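Local coordinates for STIL N-terminal domain-containing protein (Trichoplax adhaerens, PDB 5OI9) that probably takes part in centriole assembly as STIL proteins do, its N-terminal domain likely binding CEP85 in support of PLK4 activation, at residues A[140-145]-A[188-193]; A[119-124]-A[167-172]; A[323-328]-A[346-351]. All coordinates share one frame; numbering follows the deposited sequence. Where two conformers were deposited one is given.

Contact 1 of 3, residues A[140-145]-A[188-193]; sequences SEYYDA and GVVVPS
Helix 139-155 lies across a curled mixed β-sheet here, and the helix-on-strand contact is made by one tyrosine and one alanine meeting strand 180-192. The two short axes run 8.6 Å apart and cross at -48°; Tyr142 and Ala145, on one turn, meet Val190. That valine uses both its methyls. CG1 sits at the edge of the Tyr142 ring, near its plane, with Val190 CG1 3.4 Å from Tyr142 CD1; it also approaches the helix backbone, 3.7 Å from Tyr142 O. The other branch occupies the crowded position between backbone N and carbonyl carbon and meets the alanine methyl, which points at the strand: Ala145 CB lies 4.0 Å from Val190 CG2. The aromatic ring continues along the strand beyond the valine: Tyr142 CE1 lies 3.8 Å from Val189 O and, again at the ring edge, 4.2 Å from Gly188 CA. Gly188 has no side chain, so the ring edge approaches the strand backbone directly.

The rotation of Tyr142 about CA-CB sets this up. Its CG is anti to the carbonyl carbon and beside the backbone N (chi1 -69°), which carries the ring toward the strand although CB itself sets off obliquely. Ala145 is held in the helix by its N-H to Glu141 O at 3.1 Å. Further out, the Tyr142 ring meets those of Tyr324 (planes at about 50°) and Phe137, so three aromatic side chains gather here. Backbone hydrogen bonds pair Gly188 with Lys169, Val190 with Ser167 and Val191 with Leu323, fixing the strand between its two neighbours. Pro192 packs on Phe146 and Leu149 further along the helix. One residue before the tyrosine, Glu141 OE2 makes a weak hydrogen bond to His171 NE2 on strand 167-176.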
loop_
_atom_site.group_PDB
_atom_site.type_symbol
_atom_site.label_atom_id
_atom_site.label_comp_id
_atom_site.label_asym_id
_atom_site.label_seq_id
_atom_site.Cartn_x
_atom_site.Cartn_y
_atom_site.Cartn_z
ATOM N N SER A 140 18.276 9.949 -1.494
ATOM C CA SER A 140 18.464 9.704 -0.067
ATOM C C SER A 140 17.136 9.765 0.678
ATOM O O SER A 140 16.899 8.982 1.605
ATOM C CB SER A 140 19.451 10.712 0.521
ATOM O OG SER A 140 18.904 12.020 0.528
ATOM N N GLU A 141 16.259 10.689 0.286
ATOM C CA GLU A 141 14.943 10.773 0.911
ATOM C C GLU A 141 14.087 9.563 0.554
ATOM O O GLU A 141 13.391 9.013 1.415
ATOM C CB GLU A 141 14.255 12.073 0.494
ATOM C CG GLU A 141 13.004 12.416 1.286
ATOM C CD GLU A 141 12.453 13.786 0.933
ATOM O OE1 GLU A 141 13.154 14.548 0.231
ATOM O OE2 GLU A 141 11.319 14.101 1.356
ATOM N N TYR A 142 14.129 9.132 -0.710
ATOM C CA TYR A 142 13.414 7.922 -1.101
ATOM C C TYR A 142 13.955 6.704 -0.364
ATOM O O TYR A 142 13.187 5.831 0.059
ATOM C CB TYR A 142 13.520 7.705 -2.610
ATOM C CG TYR A 142 12.778 8.702 -3.476
ATOM C CD1 TYR A 142 11.389 8.771 -3.464
ATOM C CD2 TYR A 142 13.465 9.544 -4.339
ATOM C CE1 TYR A 142 10.709 9.664 -4.269
ATOM C CE2 TYR A 142 12.792 10.445 -5.149
ATOM C CZ TYR A 142 11.414 10.497 -5.109
ATOM O OH TYR A 142 10.741 11.389 -5.911
ATOM N N TYR A 143 15.280 6.625 -0.213
ATOM C CA TYR A 143 15.900 5.470 0.428
ATOM C C TYR A 143 15.464 5.346 1.881
ATOM O O TYR A 143 15.115 4.255 2.346
ATOM C CB TYR A 143 17.424 5.575 0.327
ATOM C CG TYR A 143 18.175 4.555 1.154
ATOM C CD1 TYR A 143 18.411 3.276 0.667
ATOM C CD2 TYR A 143 18.654 4.873 2.420
ATOM C CE1 TYR A 143 19.098 2.341 1.416
ATOM C CE2 TYR A 143 19.339 3.944 3.178
ATOM C CZ TYR A 143 19.559 2.679 2.671
ATOM O OH TYR A 143 20.243 1.751 3.423
ATOM N N ASP A 144 15.483 6.459 2.619
ATOM C CA ASP A 144 15.077 6.413 4.019
ATOM C C ASP A 144 13.605 6.046 4.156
ATOM O O ASP A 144 13.227 5.321 5.083
ATOM C CB ASP A 144 15.371 7.753 4.693
ATOM C CG ASP A 144 16.859 7.996 4.872
ATOM O OD1 ASP A 144 17.592 7.017 5.130
ATOM O OD2 ASP A 144 17.297 9.159 4.752
ATOM N N ALA A 145 12.761 6.526 3.239
ATOM C CA ALA A 145 11.347 6.170 3.288
ATOM C C ALA A 145 11.147 4.679 3.046
ATOM O O ALA A 145 10.311 4.044 3.701
ATOM C CB ALA A 145 10.561 6.989 2.266
ATOM N N GLY A 188 5.921 12.481 -3.919
ATOM C CA GLY A 188 6.835 11.386 -4.177
ATOM C C GLY A 188 6.375 10.127 -3.474
ATOM O O GLY A 188 5.778 10.172 -2.398
ATOM N N VAL A 189 6.662 8.989 -4.105
ATOM C CA VAL A 189 6.232 7.690 -3.604
ATOM C C VAL A 189 7.367 6.687 -3.775
ATOM O O VAL A 189 8.198 6.806 -4.679
ATOM C CB VAL A 189 4.953 7.196 -4.324
ATOM C CG1 VAL A 189 5.258 6.809 -5.767
ATOM C CG2 VAL A 189 4.313 6.038 -3.569
ATOM N N VAL A 190 7.409 5.703 -2.880
ATOM C CA VAL A 190 8.280 4.543 -3.018
ATOM C C VAL A 190 7.434 3.290 -2.847
ATOM O O VAL A 190 6.572 3.225 -1.963
ATOM C CB VAL A 190 9.452 4.556 -2.008
ATOM C CG1 VAL A 190 10.415 5.682 -2.327
ATOM C CG2 VAL A 190 8.942 4.686 -0.584
ATOM N N VAL A 191 7.658 2.310 -3.715
ATOM C CA VAL A 191 6.947 1.033 -3.673
ATOM C C VAL A 191 7.971 -0.083 -3.842
ATOM O O VAL A 191 8.893 0.057 -4.660
ATOM C CB VAL A 191 5.862 0.966 -4.760
ATOM C CG1 VAL A 191 5.230 -0.417 -4.810
ATOM C CG2 VAL A 191 4.800 2.028 -4.518
ATOM N N PRO A 192 7.869 -1.187 -3.102
ATOM C CA PRO A 192 8.764 -2.318 -3.363
ATOM C C PRO A 192 8.587 -2.805 -4.790
ATOM O O PRO A 192 7.468 -2.889 -5.305
ATOM C CB PRO A 192 8.316 -3.373 -2.345
ATOM C CG PRO A 192 7.658 -2.600 -1.263
ATOM C CD PRO A 192 7.015 -1.421 -1.925
ATOM N N SER A 193 9.705 -3.100 -5.443
ATOM C CA SER A 193 9.669 -3.500 -6.840
ATOM C C SER A 193 9.467 -4.996 -7.033
ATOM O O SER A 193 9.149 -5.413 -8.146
ATOM C CB SER A 193 10.957 -3.068 -7.546
ATOM O OG SER A 193 12.082 -3.702 -6.972
#

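Contact 2 of 3, residues A[119-124]-A[167-172]; sequences IIPLSM and SLKIHA
Strands 118-126 and 167-176 run side by side as the parallel pair of a β-α-β crossover, with helix 139-155 in the connection between them. Three backbone hydrogen bonds join the two segments, all nearly along the C=O axis. Ile170 gives its N-H to Pro121 O (3.1 Å) and takes the N-H of Ser123 on its own O (3.0 Å); Ser123 O then accepts Ala172 N at 2.8 Å, so Ile170 and Ser123 each use both backbone groups on the partner strand.

At the start of the pair the ladder changes. Proline has no N-H to offer Leu168 O, and Pro121 CD rests on that oxygen at 3.2 Å instead. The next rung is replaced by a water, which donates to Ile119 O and accepts from Leu168 N (3.0 Å from the water oxygen). Lys169, bent at its last two torsions, folds its amine across the proline ring, NZ lying 3.6 Å from Pro121 CB. On the same face, Ser123 OG is hydrogen-bonded to Lys70, while His171 ND1 has a weak bond to Ser135 O. The opposite face is apolar: Ile120 CG2 meets Ile170 CG1, and Leu122 CD1 reaches Ile170 CG2 at 3.7 Å.

The outer backbone groups are taken by the flanking strands: Ile120, Leu122 and Met124, a selenomethionine here, bond to strand 69-79, and the far edge of 167-176 pairs with strand 180-192. Helix 45-61 packs on the apolar face through Ala51 and Ala55, against Leu122 and Met124, while helix 139-155 lies over the face of Lys169 and His171.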
loop_
_atom_site.group_PDB
_atom_site.type_symbol
_atom_site.label_atom_id
_atom_site.label_comp_id
_atom_site.label_asym_id
_atom_site.label_seq_id
_atom_site.Cartn_x
_atom_site.Cartn_y
_atom_site.Cartn_z
ATOM N N ILE A 119 -1.406 7.767 5.488
ATOM C CA ILE A 119 -0.695 8.840 6.173
ATOM C C ILE A 119 0.330 9.423 5.210
ATOM O O ILE A 119 1.258 8.728 4.782
ATOM C CB ILE A 119 -0.022 8.338 7.459
ATOM C CG1 ILE A 119 -1.025 7.583 8.336
ATOM C CG2 ILE A 119 0.591 9.503 8.223
ATOM C CD1 ILE A 119 -2.136 8.450 8.885
ATOM N N ILE A 120 0.163 10.697 4.867
ATOM C CA ILE A 120 1.083 11.372 3.954
ATOM C C ILE A 120 1.788 12.500 4.698
ATOM O O ILE A 120 1.169 13.534 4.984
ATOM C CB ILE A 120 0.356 11.912 2.712
ATOM C CG1 ILE A 120 -0.451 10.804 2.031
ATOM C CG2 ILE A 120 1.356 12.515 1.736
ATOM C CD1 ILE A 120 -1.935 10.843 2.344
ATOM N N PRO A 121 3.068 12.344 5.036
ATOM C CA PRO A 121 3.814 13.466 5.620
ATOM C C PRO A 121 3.831 14.649 4.663
ATOM O O PRO A 121 4.102 14.499 3.469
ATOM C CB PRO A 121 5.218 12.885 5.834
ATOM C CG PRO A 121 5.018 11.401 5.869
ATOM C CD PRO A 121 3.889 11.128 4.925
ATOM N N LEU A 122 3.521 15.827 5.195
ATOM C CA LEU A 122 3.424 17.049 4.408
ATOM C C LEU A 122 4.449 18.051 4.914
ATOM O O LEU A 122 4.388 18.473 6.074
ATOM C CB LEU A 122 2.017 17.644 4.480
ATOM C CG LEU A 122 1.856 19.014 3.819
ATOM C CD1 LEU A 122 2.127 18.919 2.328
ATOM C CD2 LEU A 122 0.472 19.586 4.083
ATOM N N SER A 123 5.387 18.421 4.051
ATOM C CA SER A 123 6.361 19.464 4.334
ATOM C C SER A 123 6.019 20.687 3.502
ATOM O O SER A 123 5.885 20.590 2.276
ATOM C CB SER A 123 7.785 18.997 4.023
ATOM O OG SER A 123 8.223 18.027 4.958
HETATM N N MSE A 124 5.866 21.831 4.157
HETATM C CA MSE A 124 5.646 23.048 3.396
HETATM C C MSE A 124 6.424 24.242 3.920
HETATM O O MSE A 124 6.691 24.358 5.113
HETATM C CB MSE A 124 4.152 23.377 3.323
HETATM C CG MSE A 124 3.390 23.381 4.620
HETATM SE SE MSE A 124 1.488 23.359 4.179
HETATM C CE MSE A 124 1.493 24.667 2.737
ATOM N N SER A 167 4.793 4.203 0.363
ATOM C CA SER A 167 5.086 5.335 1.233
ATOM C C SER A 167 5.040 6.599 0.390
ATOM O O SER A 167 5.841 6.759 -0.536
ATOM C CB SER A 167 6.447 5.183 1.916
ATOM O OG SER A 167 6.730 6.308 2.726
ATOM N N LEU A 168 4.108 7.488 0.714
ATOM C CA LEU A 168 3.815 8.670 -0.083
ATOM C C LEU A 168 4.095 9.919 0.739
ATOM O O LEU A 168 3.711 9.992 1.910
ATOM C CB LEU A 168 2.355 8.645 -0.548
ATOM C CG LEU A 168 1.842 9.753 -1.465
ATOM C CD1 LEU A 168 2.459 9.633 -2.852
ATOM C CD2 LEU A 168 0.324 9.702 -1.542
ATOM N N LYS A 169 4.767 10.894 0.127
ATOM C CA LYS A 169 5.101 12.152 0.783
ATOM C C LYS A 169 4.791 13.301 -0.166
ATOM O O LYS A 169 4.758 13.127 -1.386
ATOM C CB LYS A 169 6.577 12.201 1.206
ATOM C CG LYS A 169 7.003 11.065 2.121
ATOM C CD LYS A 169 8.511 11.034 2.300
ATOM C CE LYS A 169 9.005 12.234 3.091
ATOM N NZ LYS A 169 8.523 12.200 4.499
ATOM N N ILE A 170 4.563 14.483 0.406
ATOM C CA ILE A 170 4.253 15.678 -0.373
ATOM C C ILE A 170 5.095 16.840 0.137
ATOM O O ILE A 170 5.180 17.071 1.347
ATOM C CB ILE A 170 2.755 16.033 -0.316
ATOM C CG1 ILE A 170 1.927 14.948 -1.006
ATOM C CG2 ILE A 170 2.497 17.379 -0.981
ATOM C CD1 ILE A 170 0.446 15.226 -1.012
ATOM N N HIS A 171 5.725 17.560 -0.790
ATOM C CA HIS A 171 6.379 18.835 -0.520
ATOM C C HIS A 171 5.562 19.945 -1.167
ATOM O O HIS A 171 5.238 19.867 -2.359
ATOM C CB HIS A 171 7.809 18.863 -1.067
ATOM C CG HIS A 171 8.723 17.852 -0.446
ATOM N ND1 HIS A 171 9.884 17.431 -1.056
ATOM C CD2 HIS A 171 8.652 17.185 0.729
ATOM C CE1 HIS A 171 10.488 16.545 -0.285
ATOM N NE2 HIS A 171 9.761 16.378 0.805
ATOM N N ALA A 172 5.229 20.973 -0.390
ATOM C CA ALA A 172 4.427 22.087 -0.884
ATOM C C ALA A 172 5.167 23.390 -0.629
ATOM O O ALA A 172 5.495 23.708 0.516
ATOM C CB ALA A 172 3.047 22.110 -0.222
HETATM O O HOH W 1 2.001 6.891 2.703
#

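Contact 3 of 3, residues A[323-328]-A[346-351]; sequences LYCQAS and LQLVPN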
loop_
_atom_site.group_PDB
_atom_site.type_symbol
_atom_site.label_atom_id
_atom_site.label_comp_id
_atom_site.label_asym_id
_atom_site.label_seq_id
_atom_site.Cartn_x
_atom_site.Cartn_y
_atom_site.Cartn_z
ATOM N N LEU A 323 10.780 0.851 -6.492
ATOM C CA LEU A 323 10.381 1.821 -7.497
ATOM C C LEU A 323 10.122 3.161 -6.823
ATOM O O LEU A 323 9.707 3.220 -5.664
ATOM C CB LEU A 323 9.119 1.369 -8.231
ATOM C CG LEU A 323 9.046 -0.089 -8.676
ATOM C CD1 LEU A 323 7.653 -0.398 -9.192
ATOM C CD2 LEU A 323 10.090 -0.366 -9.740
ATOM N N TYR A 324 10.365 4.240 -7.561
ATOM C CA TYR A 324 10.117 5.568 -7.021
ATOM C C TYR A 324 10.047 6.564 -8.166
ATOM O O TYR A 324 10.629 6.344 -9.232
ATOM C CB TYR A 324 11.205 5.985 -6.026
ATOM C CG TYR A 324 12.556 6.211 -6.662
ATOM C CD1 TYR A 324 13.350 5.140 -7.055
ATOM C CD2 TYR A 324 13.037 7.495 -6.871
ATOM C CE1 TYR A 324 14.586 5.345 -7.636
ATOM C CE2 TYR A 324 14.275 7.710 -7.441
ATOM C CZ TYR A 324 15.045 6.632 -7.828
ATOM O OH TYR A 324 16.276 6.841 -8.404
ATOM N N CYS A 325 9.308 7.649 -7.936
ATOM C CA CYS A 325 9.315 8.805 -8.828
ATOM C C CYS A 325 8.536 9.939 -8.182
ATOM O O CYS A 325 7.974 9.770 -7.094
ATOM C CB CYS A 325 8.712 8.476 -10.193
ATOM S SG CYS A 325 6.913 8.488 -10.237
ATOM N N GLN A 326 8.495 11.097 -8.836
ATOM C CA GLN A 326 7.753 12.225 -8.307
ATOM C C GLN A 326 6.944 12.873 -9.420
ATOM O O GLN A 326 7.216 12.691 -10.610
ATOM C CB GLN A 326 8.678 13.259 -7.657
ATOM C CG GLN A 326 9.583 13.975 -8.638
ATOM C CD GLN A 326 10.213 15.218 -8.044
ATOM O OE1 GLN A 326 10.928 15.151 -7.045
ATOM N NE2 GLN A 326 9.940 16.367 -8.655
ATOM N N ALA A 327 5.934 13.631 -9.005
ATOM C CA ALA A 327 5.129 14.438 -9.905
ATOM C C ALA A 327 4.810 15.750 -9.207
ATOM O O ALA A 327 4.763 15.818 -7.977
ATOM C CB ALA A 327 3.839 13.719 -10.319
ATOM N N SER A 328 4.610 16.799 -9.998
ATOM C CA SER A 328 4.366 18.110 -9.423
ATOM C C SER A 328 3.472 18.921 -10.345
ATOM O O SER A 328 3.435 18.703 -11.559
ATOM C CB SER A 328 5.675 18.867 -9.155
ATOM O OG SER A 328 6.420 19.041 -10.345
ATOM N N LEU A 346 -2.560 14.065 -9.716
ATOM C CA LEU A 346 -1.182 13.773 -10.080
ATOM C C LEU A 346 -1.071 12.316 -10.504
ATOM O O LEU A 346 -1.687 11.434 -9.894
ATOM C CB LEU A 346 -0.226 14.056 -8.917
ATOM C CG LEU A 346 -0.070 15.521 -8.512
ATOM C CD1 LEU A 346 0.721 15.652 -7.218
ATOM C CD2 LEU A 346 0.596 16.306 -9.634
ATOM N N GLN A 347 -0.289 12.073 -11.552
ATOM C CA GLN A 347 -0.057 10.737 -12.086
ATOM C C GLN A 347 1.384 10.336 -11.802
ATOM O O GLN A 347 2.315 11.081 -12.131
ATOM C CB GLN A 347 -0.329 10.702 -13.594
ATOM C CG GLN A 347 -1.728 11.155 -13.991
ATOM C CD GLN A 347 -2.774 10.077 -13.785
ATOM O OE1 GLN A 347 -2.921 9.175 -14.610
ATOM N NE2 GLN A 347 -3.512 10.167 -12.684
ATOM N N LEU A 348 1.569 9.174 -11.184
ATOM C CA LEU A 348 2.899 8.692 -10.822
ATOM C C LEU A 348 3.093 7.305 -11.421
ATOM O O LEU A 348 2.414 6.353 -11.026
ATOM C CB LEU A 348 3.091 8.663 -9.300
ATOM C CG LEU A 348 3.199 10.001 -8.551
ATOM C CD1 LEU A 348 1.847 10.688 -8.419
ATOM C CD2 LEU A 348 3.831 9.830 -7.175
ATOM N N VAL A 349 4.009 7.199 -12.380
ATOM C CA VAL A 349 4.411 5.916 -12.952
ATOM C C VAL A 349 5.880 5.707 -12.600
ATOM O O VAL A 349 6.766 6.014 -13.411
ATOM C CB VAL A 349 4.171 5.866 -14.470
ATOM C CG1 VAL A 349 4.519 4.492 -15.027
ATOM C CG2 VAL A 349 2.724 6.217 -14.793
ATOM N N PRO A 350 6.181 5.206 -11.407
ATOM C CA PRO A 350 7.572 5.124 -10.960
ATOM C C PRO A 350 8.289 3.914 -11.541
ATOM O O PRO A 350 7.674 2.921 -11.934
ATOM C CB PRO A 350 7.437 4.999 -9.439
ATOM C CG PRO A 350 6.136 4.295 -9.248
ATOM C CD PRO A 350 5.237 4.725 -10.382
ATOM N N ASN A 351 9.619 4.013 -11.588
ATOM C CA ASN A 351 10.437 2.888 -12.023
ATOM C C ASN A 351 11.687 2.783 -11.155
ATOM O O ASN A 351 11.903 3.570 -10.227
ATOM C CB ASN A 351 10.795 2.980 -13.517
ATOM C CG ASN A 351 11.697 4.159 -13.856
ATOM O OD1 ASN A 351 12.163 4.889 -12.982
ATOM N ND2 ASN A 351 11.952 4.341 -15.148
#
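Strands 322-334 and 343-348, successive in the chain, terminate the run of paired strands in a curled sheet, and here those two ends approach each other antiparallel (162°) with a single β-bridge between Tyr324 and Asn351. Side chains rather than backbone bonds carry the rest of the pair. Cys325, Ala327 and Pro350 all point inward. The thiol of Cys325, in the crowded position between backbone N and carbonyl carbon (chi1 81°), lies over the proline backbone, its SG 3.5 Å from Pro350 CA, and also touches Leu348 CB. In return, Pro350 CB presses on the opposite main chain at 3.3 Å from Tyr324 C. Ala327 CB meets Gln347 O at 3.5 Å and the methyls Leu348 CD1 and Leu346 CD2. At the other end, Leu323 lays CD2 alongside the Asn351 backbone, 3.8 Å from Asn351 C.

The CB bonds of Tyr324 and Asn351 point away from the partner segment: the tyrosine ring meets Phe322, while Asn351 OD1 accepts the N-H of Glu355. Their bridge is uneven. Asn351 N to Tyr324 O is weak at 3.5 Å, whereas Tyr324 N donates to Asn351 O at 3.1 Å, sitting 40° out of the carbonyl plane.

How the contacts relate
All three contacts belong to one curled mixed sheet and the helices on it, with centres 11 to 14 Å apart. The segments of contacts 1 and 2 alternate along the chain, helix 139-155 coming between the paired strands of contact 2; contact 3 follows in series. Strand 180-192 lies between strands 167-176 and 322-334, so contact 1 touches both of the others, whereas contacts 2 and 3 do not touch and come no nearer than about 5 Å between their closest atoms. Together they join successive parts of one of the two sheets of the STIL N-terminal domain, with helix 139-155 on it.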